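Local coordinates for pantothenate kinase (Coxiella burnetii, PDB 3TQC), which catalyses the ATP-dependent phosphorylation of pantothenate to 4'-phosphopantothenate, the first step of coenzyme A biosynthesis from pantothenate, at residues A98-V103 / Q238-W243; S159-L164 / L219-S224; L231-Q236 / L303-A308. All blocks are in the same frame, centred on the assembly; numbering follows the deposited sequence.

Going from the N terminus, strand 93-99 is the first to take part and runs into the phosphate-binding loop. Contact 1 joins that loop to helix 237-253 and closes a long loop of chain. Contact 2 is nested inside it and closes a 54-residue loop, bringing helix 157-168 against the stretch that leads into strand 229-234. Contact 3 opens after contact 2 has closed, and it crosses contact 1. It pairs strands 229-234 and 303-307 and closes the largely helical 66-residue connection between them. Contacts 1 and 3 meet beside ADP, where Lys307 NZ is modelled very close to Val103 O, probably as a hydrogen bond. Contact 2 lies on the opposite side of the chain's centre from contact 1 and touches neither of the others.

Contact 1. Residues A98-V103 / Q238-W243; sequences AGSVAV and QVIQKW. With ADP (adenosine-5'-diphosphate), chain D.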
loop_
_atom_site.group_PDB
_atom_site.type_symbol
_atom_site.label_atom_id
_atom_site.label_comp_id
_atom_site.label_asym_id
_atom_site.label_seq_id
_atom_site.Cartn_x
_atom_site.Cartn_y
_atom_site.Cartn_z
ATOM N N ALA B 98 13.863 2.079 -0.243
ATOM C CA ALA B 98 14.204 0.821 0.408
ATOM C C ALA B 98 15.333 0.147 -0.377
ATOM O O ALA B 98 15.672 0.569 -1.480
ATOM C CB ALA B 98 12.984 -0.070 0.459
ATOM N N GLY B 99 15.904 -0.899 0.193
ATOM C CA GLY B 99 17.008 -1.602 -0.410
ATOM C C GLY B 99 17.930 -2.131 0.675
ATOM O O GLY B 99 17.792 -1.768 1.841
ATOM N N SER B 100 18.856 -3.006 0.268
ATOM C CA SER B 100 19.812 -3.632 1.168
ATOM C C SER B 100 20.652 -2.614 1.891
ATOM O O SER B 100 20.804 -1.483 1.431
ATOM C CB SER B 100 20.761 -4.522 0.369
ATOM O OG SER B 100 21.886 -4.920 1.134
ATOM N N VAL B 101 21.235 -3.036 3.003
ATOM C CA VAL B 101 22.336 -2.310 3.591
ATOM C C VAL B 101 23.411 -2.144 2.502
ATOM O O VAL B 101 23.716 -3.091 1.784
ATOM C CB VAL B 101 22.951 -3.082 4.803
ATOM C CG1 VAL B 101 24.178 -2.330 5.384
ATOM C CG2 VAL B 101 21.891 -3.364 5.893
ATOM N N ALA B 102 23.951 -0.934 2.379
ATOM C CA ALA B 102 25.068 -0.625 1.477
ATOM C C ALA B 102 24.720 -0.589 -0.011
ATOM O O ALA B 102 25.614 -0.564 -0.850
ATOM C CB ALA B 102 26.227 -1.573 1.717
ATOM N N VAL B 103 23.439 -0.590 -0.346
ATOM C CA VAL B 103 23.032 -0.574 -1.740
ATOM C C VAL B 103 23.013 0.864 -2.264
ATOM O O VAL B 103 23.053 1.107 -3.462
ATOM C CB VAL B 103 21.661 -1.253 -1.926
ATOM C CG1 VAL B 103 20.539 -0.327 -1.526
ATOM C CG2 VAL B 103 21.484 -1.707 -3.369
ATOM N N GLN B 238 26.242 -10.238 -4.415
ATOM C CA GLN B 238 27.725 -10.230 -4.443
ATOM C C GLN B 238 28.241 -8.803 -4.614
ATOM O O GLN B 238 29.256 -8.425 -4.041
ATOM C CB GLN B 238 28.307 -11.076 -5.583
ATOM C CG GLN B 238 27.826 -12.524 -5.691
ATOM C CD GLN B 238 28.490 -13.454 -4.698
ATOM O OE1 GLN B 238 28.056 -13.556 -3.544
ATOM N NE2 GLN B 238 29.536 -14.148 -5.137
ATOM N N VAL B 239 27.525 -8.023 -5.420
ATOM C CA VAL B 239 27.905 -6.639 -5.688
ATOM C C VAL B 239 27.757 -5.770 -4.439
ATOM O O VAL B 239 28.675 -5.021 -4.089
ATOM C CB VAL B 239 27.118 -6.071 -6.893
ATOM C CG1 VAL B 239 27.167 -4.534 -6.929
ATOM C CG2 VAL B 239 27.657 -6.688 -8.180
ATOM N N ILE B 240 26.629 -5.905 -3.748
ATOM C CA ILE B 240 26.393 -5.139 -2.521
ATOM C C ILE B 240 27.443 -5.520 -1.474
ATOM O O ILE B 240 28.003 -4.649 -0.815
ATOM C CB ILE B 240 24.985 -5.352 -1.937
ATOM C CG1 ILE B 240 23.897 -5.094 -2.994
ATOM C CG2 ILE B 240 24.742 -4.391 -0.758
ATOM C CD1 ILE B 240 22.549 -5.609 -2.612
ATOM N N GLN B 241 27.714 -6.821 -1.354
ATOM C CA GLN B 241 28.757 -7.336 -0.482
ATOM C C GLN B 241 30.027 -6.520 -0.660
ATOM O O GLN B 241 30.570 -6.007 0.312
ATOM C CB GLN B 241 29.025 -8.816 -0.786
ATOM C CG GLN B 241 30.183 -9.441 -0.020
ATOM C CD GLN B 241 30.310 -10.943 -0.259
ATOM O OE1 GLN B 241 29.313 -11.668 -0.344
ATOM N NE2 GLN B 241 31.530 -11.405 -0.384
ATOM N N LYS B 242 30.480 -6.380 -1.904
ATOM C CA LYS B 242 31.679 -5.598 -2.178
ATOM C C LYS B 242 31.519 -4.141 -1.744
ATOM O O LYS B 242 32.432 -3.566 -1.161
ATOM C CB LYS B 242 32.070 -5.663 -3.654
ATOM C CG LYS B 242 33.351 -4.887 -3.952
ATOM C CD LYS B 242 34.037 -5.355 -5.234
ATOM C CE LYS B 242 34.902 -4.248 -5.811
ATOM N NZ LYS B 242 35.798 -3.663 -4.779
ATOM N N TRP B 243 30.357 -3.543 -2.001
ATOM C CA TRP B 243 30.173 -2.156 -1.606
ATOM C C TRP B 243 30.207 -2.053 -0.102
ATOM O O TRP B 243 30.737 -1.100 0.469
ATOM C CB TRP B 243 28.849 -1.606 -2.097
ATOM C CG TRP B 243 28.724 -1.538 -3.575
ATOM C CD1 TRP B 243 29.733 -1.476 -4.484
ATOM C CD2 TRP B 243 27.501 -1.482 -4.322
ATOM N NE1 TRP B 243 29.215 -1.406 -5.747
ATOM C CE2 TRP B 243 27.847 -1.411 -5.674
ATOM C CE3 TRP B 243 26.144 -1.510 -3.968
ATOM C CZ2 TRP B 243 26.891 -1.356 -6.685
ATOM C CZ3 TRP B 243 25.193 -1.464 -4.966
ATOM C CH2 TRP B 243 25.571 -1.384 -6.317
HETATM P PB ADP D . 22.844 2.611 2.282
HETATM O O1B ADP D . 22.373 3.973 2.684
HETATM O O2B ADP D . 21.816 1.829 1.506
HETATM O O3B ADP D . 23.477 1.797 3.389
HETATM P PA ADP D . 24.882 4.179 1.089
HETATM O O1A ADP D . 23.934 5.175 0.466
HETATM O O2A ADP D . 25.615 4.492 2.356
HETATM O O3A ADP D . 24.093 2.796 1.292
HETATM O "O5'" ADP D . 25.974 3.787 0.011
HETATM C "C5'" ADP D . 26.706 2.578 0.118
HETATM C "C4'" ADP D . 28.103 2.784 -0.450
HETATM O "O4'" ADP D . 28.045 2.909 -1.867
HETATM C "C3'" ADP D . 28.741 4.062 0.051
HETATM O "O3'" ADP D . 30.140 3.829 0.217
HETATM C "C2'" ADP D . 28.480 5.087 -1.025
HETATM O "O2'" ADP D . 29.539 6.025 -1.117
HETATM C "C1'" ADP D . 28.400 4.237 -2.275
HETATM N N9 ADP D . 27.397 4.696 -3.257
HETATM C C8 ADP D . 26.072 4.731 -3.059
HETATM N N7 ADP D . 25.433 5.174 -4.165
HETATM C C5 ADP D . 26.373 5.421 -5.081
HETATM C C6 ADP D . 26.346 5.900 -6.460
HETATM N N6 ADP D . 25.151 6.202 -7.026
HETATM N N1 ADP D . 27.528 6.020 -7.091
HETATM C C2 ADP D . 28.707 5.721 -6.501
HETATM N N3 ADP D . 28.792 5.270 -5.231
HETATM C C4 ADP D . 27.666 5.104 -4.493
#
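The P-loop (Walker A motif) of this kinase rests its Ser100-Val103 turn on Ile240 and Trp243 of helix 237-253. The turn is a type II beta turn, and it follows strand 93-99. Gly99 precedes it with backbone angles that call for glycine. Ile240 touches the turn with both of its branches. Its CG2, anti to the backbone N, faces Ser100 OG at 3.5 Å. The same methyl is modelled very close to Val101 O, so that separation is doubtful. CD1 of Ile240 meets Ser100 CB at 3.6 Å. Ser100 OG donates to Val101 O over 2.7 Å, which ties the turn to itself. The donor lies 27° from the carbonyl plane. Ala102 CB adds an apolar contact to Ile240 CG2 at 4.0 Å.

Trp243 takes the other end of the turn. Ala102 O lies at the ring edge, near its plane, 3.3 Å from CE3. Val103 CG2 touches CZ3 of the ring at 4.0 Å. Val239 CG1 lies over one face of the indole, offset toward the rim. Outside the segments, Trp243 NE1 bonds Ala309 O, and the ring stacks with His311. The helix thus backs the turn while the backbone amides face the nucleotide. Ala102 N donates to ADP O3B over 3.0 Å, with an angle of 150° at the hydrogen.

Contact 2. Residues S159-L164 / L219-S224; sequences SLLRVL and LQVFVS
Leu160, Leu161 and Leu164 of helix 157-168 pack on Val221 and Val223 in a helix-on-loop contact of the P-loop kinase fold. The loop segment lies between strands 199-203 and 229-234 of the main sheet. No hydrogen bond crosses the contact.

Apolar side-chain contacts dominate. Val223 is met by all three leucines. Its CG1, anti to the backbone N (chi1 171°), reaches Leu164 CD1 at 3.7 Å. Its CG2 meets Leu160 CD2 at 3.8 Å, and those two side chains cross at about a right angle. CG2 of Val223 also lies 4.1 Å from Leu161 CD2. Leu161 thus splits its two methyls: CD2 goes to Val223 and CD1 to Val221. Leu161 and Val221 reach toward each other tip to tip, with CD1 and CG1 4.0 Å apart. Leu202 of strand 199-203 touches both Leu164 and Val223, so the apolar layer continues to the sheet.

The loop also has partners outside the contact. The backbone of Gln220 hydrogen-bonds to the second subunit, where Tyr297 of that subunit packs on its side chain. The same loop thus touches both the helix and the second subunit.

Leucine methyls also lie on the loop backbone. CD1 of Leu161 is 3.8 Å from Val221 O, and its CD2 is 3.9 Å from Val223 N.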
loop_
_atom_site.group_PDB
_atom_site.type_symbol
_atom_site.label_atom_id
_atom_site.label_comp_id
_atom_site.label_asym_id
_atom_site.label_seq_id
_atom_site.Cartn_x
_atom_site.Cartn_y
_atom_site.Cartn_z
ATOM N N SER B 159 7.067 3.652 17.378
ATOM C CA SER B 159 7.623 4.992 17.280
ATOM C C SER B 159 7.703 5.478 15.818
ATOM O O SER B 159 7.396 6.640 15.512
ATOM C CB SER B 159 8.992 5.049 17.947
ATOM O OG SER B 159 9.542 6.326 17.785
ATOM N N LEU B 160 8.109 4.598 14.914
ATOM C CA LEU B 160 8.157 4.975 13.524
ATOM C C LEU B 160 6.746 5.265 13.015
ATOM O O LEU B 160 6.544 6.247 12.322
ATOM C CB LEU B 160 8.823 3.886 12.683
ATOM C CG LEU B 160 8.851 4.028 11.157
ATOM C CD1 LEU B 160 9.420 5.357 10.728
ATOM C CD2 LEU B 160 9.679 2.884 10.587
ATOM N N LEU B 161 5.770 4.421 13.353
ATOM C CA LEU B 161 4.411 4.621 12.828
ATOM C C LEU B 161 3.785 5.880 13.428
ATOM O O LEU B 161 3.017 6.563 12.773
ATOM C CB LEU B 161 3.536 3.406 13.102
ATOM C CG LEU B 161 3.998 2.130 12.385
ATOM C CD1 LEU B 161 3.158 0.912 12.835
ATOM C CD2 LEU B 161 3.927 2.304 10.880
ATOM N N ARG B 162 4.146 6.202 14.665
ATOM C CA ARG B 162 3.656 7.408 15.301
ATOM C C ARG B 162 4.176 8.662 14.587
ATOM O O ARG B 162 3.437 9.640 14.402
ATOM C CB ARG B 162 4.051 7.407 16.778
ATOM C CG ARG B 162 3.745 8.695 17.544
ATOM C CD ARG B 162 4.381 8.657 18.958
ATOM N NE ARG B 162 5.808 8.285 18.955
ATOM C CZ ARG B 162 6.816 9.075 18.572
ATOM N NH1 ARG B 162 6.596 10.320 18.134
ATOM N NH2 ARG B 162 8.063 8.619 18.621
ATOM N N VAL B 163 5.440 8.632 14.187
ATOM C CA VAL B 163 6.028 9.746 13.455
ATOM C C VAL B 163 5.416 9.888 12.065
ATOM O O VAL B 163 5.038 10.985 11.660
ATOM C CB VAL B 163 7.550 9.606 13.350
ATOM C CG1 VAL B 163 8.064 10.462 12.226
ATOM C CG2 VAL B 163 8.209 9.985 14.706
ATOM N N LEU B 164 5.297 8.795 11.332
ATOM C CA LEU B 164 4.674 8.890 10.025
ATOM C C LEU B 164 3.213 9.321 10.160
ATOM O O LEU B 164 2.734 10.175 9.426
ATOM C CB LEU B 164 4.805 7.573 9.284
ATOM C CG LEU B 164 6.284 7.256 9.026
ATOM C CD1 LEU B 164 6.482 5.846 8.479
ATOM C CD2 LEU B 164 6.855 8.281 8.067
ATOM N N LEU B 219 -4.725 -4.036 15.796
ATOM C CA LEU B 219 -4.810 -3.168 14.612
ATOM C C LEU B 219 -3.488 -3.136 13.853
ATOM O O LEU B 219 -2.417 -2.999 14.459
ATOM C CB LEU B 219 -5.246 -1.742 14.989
ATOM C CG LEU B 219 -6.768 -1.532 14.949
ATOM C CD1 LEU B 219 -7.262 -0.412 15.863
ATOM C CD2 LEU B 219 -7.181 -1.275 13.506
ATOM N N GLN B 220 -3.573 -3.279 12.532
ATOM C CA GLN B 220 -2.392 -3.394 11.697
ATOM C C GLN B 220 -2.362 -2.287 10.661
ATOM O O GLN B 220 -3.272 -2.152 9.843
ATOM C CB GLN B 220 -2.334 -4.761 10.992
ATOM C CG GLN B 220 -2.161 -5.992 11.924
ATOM C CD GLN B 220 -0.890 -5.943 12.780
ATOM O OE1 GLN B 220 0.204 -5.653 12.285
ATOM N NE2 GLN B 220 -1.037 -6.220 14.066
ATOM N N VAL B 221 -1.297 -1.501 10.725
ATOM C CA VAL B 221 -0.924 -0.559 9.681
ATOM C C VAL B 221 0.559 -0.781 9.379
ATOM O O VAL B 221 1.339 -1.149 10.254
ATOM C CB VAL B 221 -1.146 0.922 10.108
ATOM C CG1 VAL B 221 -0.549 1.183 11.493
ATOM C CG2 VAL B 221 -0.521 1.862 9.108
ATOM N N PHE B 222 0.917 -0.569 8.125
ATOM C CA PHE B 222 2.282 -0.710 7.656
ATOM C C PHE B 222 2.853 0.656 7.362
ATOM O O PHE B 222 2.105 1.601 7.138
ATOM C CB PHE B 222 2.303 -1.532 6.373
ATOM C CG PHE B 222 1.463 -2.766 6.440
ATOM C CD1 PHE B 222 1.458 -3.549 7.579
ATOM C CD2 PHE B 222 0.694 -3.157 5.362
ATOM C CE1 PHE B 222 0.695 -4.681 7.644
ATOM C CE2 PHE B 222 -0.065 -4.303 5.432
ATOM C CZ PHE B 222 -0.061 -5.059 6.578
ATOM N N VAL B 223 4.180 0.748 7.364
ATOM C CA VAL B 223 4.870 1.979 6.977
ATOM C C VAL B 223 4.362 2.457 5.622
ATOM O O VAL B 223 4.124 3.652 5.435
ATOM C CB VAL B 223 6.406 1.774 6.920
ATOM C CG1 VAL B 223 7.093 2.970 6.309
ATOM C CG2 VAL B 223 6.956 1.469 8.318
ATOM N N SER B 224 4.175 1.524 4.692
ATOM C CA SER B 224 3.669 1.852 3.363
ATOM C C SER B 224 2.292 2.538 3.363
ATOM O O SER B 224 1.939 3.243 2.406
ATOM C CB SER B 224 3.621 0.599 2.488
ATOM O OG SER B 224 2.607 -0.280 2.925
#

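Contact 3. Residues L231-Q236 / L303-A308; sequences LFVDAQ and LILEKA. With ADP (adenosine-5'-diphosphate), chain D.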
loop_
_atom_site.group_PDB
_atom_site.type_symbol
_atom_site.label_atom_id
_atom_site.label_comp_id
_atom_site.label_asym_id
_atom_site.label_seq_id
_atom_site.Cartn_x
_atom_site.Cartn_y
_atom_site.Cartn_z
ATOM N N LEU B 231 10.651 3.735 -3.914
ATOM C CA LEU B 231 11.733 3.289 -4.775
ATOM C C LEU B 231 12.397 2.147 -4.057
ATOM O O LEU B 231 12.578 2.204 -2.847
ATOM C CB LEU B 231 12.798 4.371 -4.945
ATOM C CG LEU B 231 12.576 5.626 -5.785
ATOM C CD1 LEU B 231 11.644 6.604 -5.089
ATOM C CD2 LEU B 231 13.927 6.275 -6.042
ATOM N N PHE B 232 12.788 1.123 -4.791
ATOM C CA PHE B 232 13.629 0.086 -4.227
ATOM C C PHE B 232 14.935 0.132 -5.012
ATOM O O PHE B 232 14.906 0.095 -6.231
ATOM C CB PHE B 232 12.962 -1.277 -4.316
ATOM C CG PHE B 232 13.732 -2.391 -3.641
ATOM C CD1 PHE B 232 13.355 -2.857 -2.396
ATOM C CD2 PHE B 232 14.806 -2.992 -4.277
ATOM C CE1 PHE B 232 14.041 -3.884 -1.789
ATOM C CE2 PHE B 232 15.494 -4.016 -3.682
ATOM C CZ PHE B 232 15.112 -4.461 -2.422
ATOM N N VAL B 233 16.059 0.265 -4.310
ATOM C CA VAL B 233 17.373 0.222 -4.954
ATOM C C VAL B 233 17.901 -1.222 -4.858
ATOM O O VAL B 233 17.969 -1.787 -3.767
ATOM C CB VAL B 233 18.341 1.218 -4.308
ATOM C CG1 VAL B 233 19.704 1.169 -5.012
ATOM C CG2 VAL B 233 17.718 2.638 -4.337
ATOM N N ASP B 234 18.251 -1.802 -6.003
ATOM C CA ASP B 234 18.520 -3.237 -6.130
ATOM C C ASP B 234 19.874 -3.445 -6.779
ATOM O O ASP B 234 20.320 -2.645 -7.600
ATOM C CB ASP B 234 17.426 -3.896 -6.998
ATOM C CG ASP B 234 17.489 -5.438 -7.005
ATOM O OD1 ASP B 234 17.667 -6.083 -5.940
ATOM O OD2 ASP B 234 17.315 -6.021 -8.099
ATOM N N ALA B 235 20.520 -4.533 -6.425
ATOM C CA ALA B 235 21.745 -4.933 -7.082
ATOM C C ALA B 235 22.016 -6.361 -6.669
ATOM O O ALA B 235 21.415 -6.857 -5.706
ATOM C CB ALA B 235 22.906 -4.019 -6.693
ATOM N N GLN B 236 22.895 -7.033 -7.406
ATOM C CA GLN B 236 23.267 -8.389 -7.050
ATOM C C GLN B 236 23.850 -8.390 -5.646
ATOM O O GLN B 236 24.567 -7.469 -5.274
ATOM C CB GLN B 236 24.263 -8.976 -8.051
ATOM C CG GLN B 236 23.639 -9.331 -9.409
ATOM C CD GLN B 236 24.318 -10.521 -10.089
ATOM O OE1 GLN B 236 24.716 -10.450 -11.263
ATOM N NE2 GLN B 236 24.466 -11.621 -9.349
ATOM N N LEU B 303 8.859 1.903 -8.000
ATOM C CA LEU B 303 9.991 2.115 -8.872
ATOM C C LEU B 303 11.166 1.295 -8.361
ATOM O O LEU B 303 11.485 1.321 -7.175
ATOM C CB LEU B 303 10.337 3.600 -8.879
ATOM C CG LEU B 303 11.334 4.124 -9.901
ATOM C CD1 LEU B 303 11.009 5.580 -10.200
ATOM C CD2 LEU B 303 12.743 3.997 -9.384
ATOM N N ILE B 304 11.792 0.538 -9.242
ATOM C CA ILE B 304 12.985 -0.184 -8.857
ATOM C C ILE B 304 14.133 0.336 -9.680
ATOM O O ILE B 304 14.055 0.379 -10.897
ATOM C CB ILE B 304 12.814 -1.691 -9.031
ATOM C CG1 ILE B 304 11.662 -2.182 -8.144
ATOM C CG2 ILE B 304 14.105 -2.425 -8.679
ATOM C CD1 ILE B 304 11.135 -3.528 -8.546
ATOM N N LEU B 305 15.178 0.777 -8.994
ATOM C CA LEU B 305 16.400 1.205 -9.639
ATOM C C LEU B 305 17.351 0.054 -9.490
ATOM O O LEU B 305 17.618 -0.393 -8.378
ATOM C CB LEU B 305 16.992 2.423 -8.953
ATOM C CG LEU B 305 16.172 3.692 -8.925
ATOM C CD1 LEU B 305 16.899 4.733 -8.061
ATOM C CD2 LEU B 305 15.974 4.196 -10.324
ATOM N N GLU B 306 17.837 -0.444 -10.612
ATOM C CA GLU B 306 18.720 -1.589 -10.626
ATOM C C GLU B 306 20.132 -1.102 -10.976
ATOM O O GLU B 306 20.357 -0.531 -12.033
ATOM C CB GLU B 306 18.203 -2.632 -11.633
ATOM C CG GLU B 306 18.944 -3.955 -11.603
ATOM C CD GLU B 306 18.408 -4.967 -12.609
ATOM O OE1 GLU B 306 17.227 -5.369 -12.505
ATOM O OE2 GLU B 306 19.174 -5.366 -13.505
ATOM N N LYS B 307 21.067 -1.327 -10.061
ATOM C CA LYS B 307 22.432 -0.846 -10.190
ATOM C C LYS B 307 23.365 -1.911 -10.736
ATOM O O LYS B 307 23.256 -3.073 -10.374
ATOM C CB LYS B 307 22.941 -0.359 -8.823
ATOM C CG LYS B 307 22.335 0.968 -8.402
ATOM C CD LYS B 307 22.580 1.285 -6.949
ATOM C CE LYS B 307 23.937 1.848 -6.684
ATOM N NZ LYS B 307 24.016 2.375 -5.294
ATOM N N ALA B 308 24.275 -1.509 -11.622
ATOM C CA ALA B 308 25.430 -2.334 -11.983
ATOM C C ALA B 308 26.498 -2.186 -10.898
ATOM O O ALA B 308 26.372 -1.340 -10.020
ATOM C CB ALA B 308 25.981 -1.915 -13.332
HETATM P PB ADP D . 22.844 2.611 2.282
HETATM O O1B ADP D . 22.373 3.973 2.684
HETATM O O2B ADP D . 21.816 1.829 1.506
HETATM O O3B ADP D . 23.477 1.797 3.389
HETATM P PA ADP D . 24.882 4.179 1.089
HETATM O O1A ADP D . 23.934 5.175 0.466
HETATM O O2A ADP D . 25.615 4.492 2.356
HETATM O O3A ADP D . 24.093 2.796 1.292
HETATM O "O5'" ADP D . 25.974 3.787 0.011
HETATM C "C5'" ADP D . 26.706 2.578 0.118
HETATM C "C4'" ADP D . 28.103 2.784 -0.450
HETATM O "O4'" ADP D . 28.045 2.909 -1.867
HETATM C "C3'" ADP D . 28.741 4.062 0.051
HETATM O "O3'" ADP D . 30.140 3.829 0.217
HETATM C "C2'" ADP D . 28.480 5.087 -1.025
HETATM O "O2'" ADP D . 29.539 6.025 -1.117
HETATM C "C1'" ADP D . 28.400 4.237 -2.275
HETATM N N9 ADP D . 27.397 4.696 -3.257
HETATM C C8 ADP D . 26.072 4.731 -3.059
HETATM N N7 ADP D . 25.433 5.174 -4.165
HETATM C C5 ADP D . 26.373 5.421 -5.081
HETATM C C6 ADP D . 26.346 5.900 -6.460
HETATM N N6 ADP D . 25.151 6.202 -7.026
HETATM N N1 ADP D . 27.528 6.020 -7.091
HETATM C C2 ADP D . 28.707 5.721 -6.501
HETATM N N3 ADP D . 28.792 5.270 -5.231
HETATM C C4 ADP D . 27.666 5.104 -4.493
HETATM O O HOH W 1 24.112 -5.437 -9.782
#
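Leu231-Asp234 and Leu303-Lys307 are neighbouring parallel strands of the main sheet, joined in a beta-alpha-beta crossover through helices 237-253 and 271-294. Four backbone hydrogen bonds hold them: Phe232 N to Leu303 O, Leu305 N to Phe232 O, Asp234 N to Leu305 O, and Lys307 N to Asp234 O. The last is the straightest, 173° at the hydrogen. Leu231 and Leu303 lie side by side, with CG and CD2 4.0 Å apart. Leu231 CD2 also meets Leu305 CD1 at 3.9 Å. Leu62 of helix 52-84 packs on all three leucines. On the other face, Phe232 CB touches Ile304 CG1 at 4.1 Å. Asp234 OD2 and Glu306 OE1 are like charges 4.5 Å apart, and Lys298 gives the aspartate a long, weak ion pair.

Lys307, at the strand end, reaches the nucleotide with NZ. Its CD presses on Val233 CG1 at 3.5 Å, tighter than usual. The chain then bends at chi3 (81°). NZ comes within 3.3 Å of ADP N7. It also hydrogen-bonds His311 ND1 and, over a doubtfully short distance, probably Val103 O. At the end of the pair, a water accepts from Gln236 N and donates to Lys307 O over 2.6 Å.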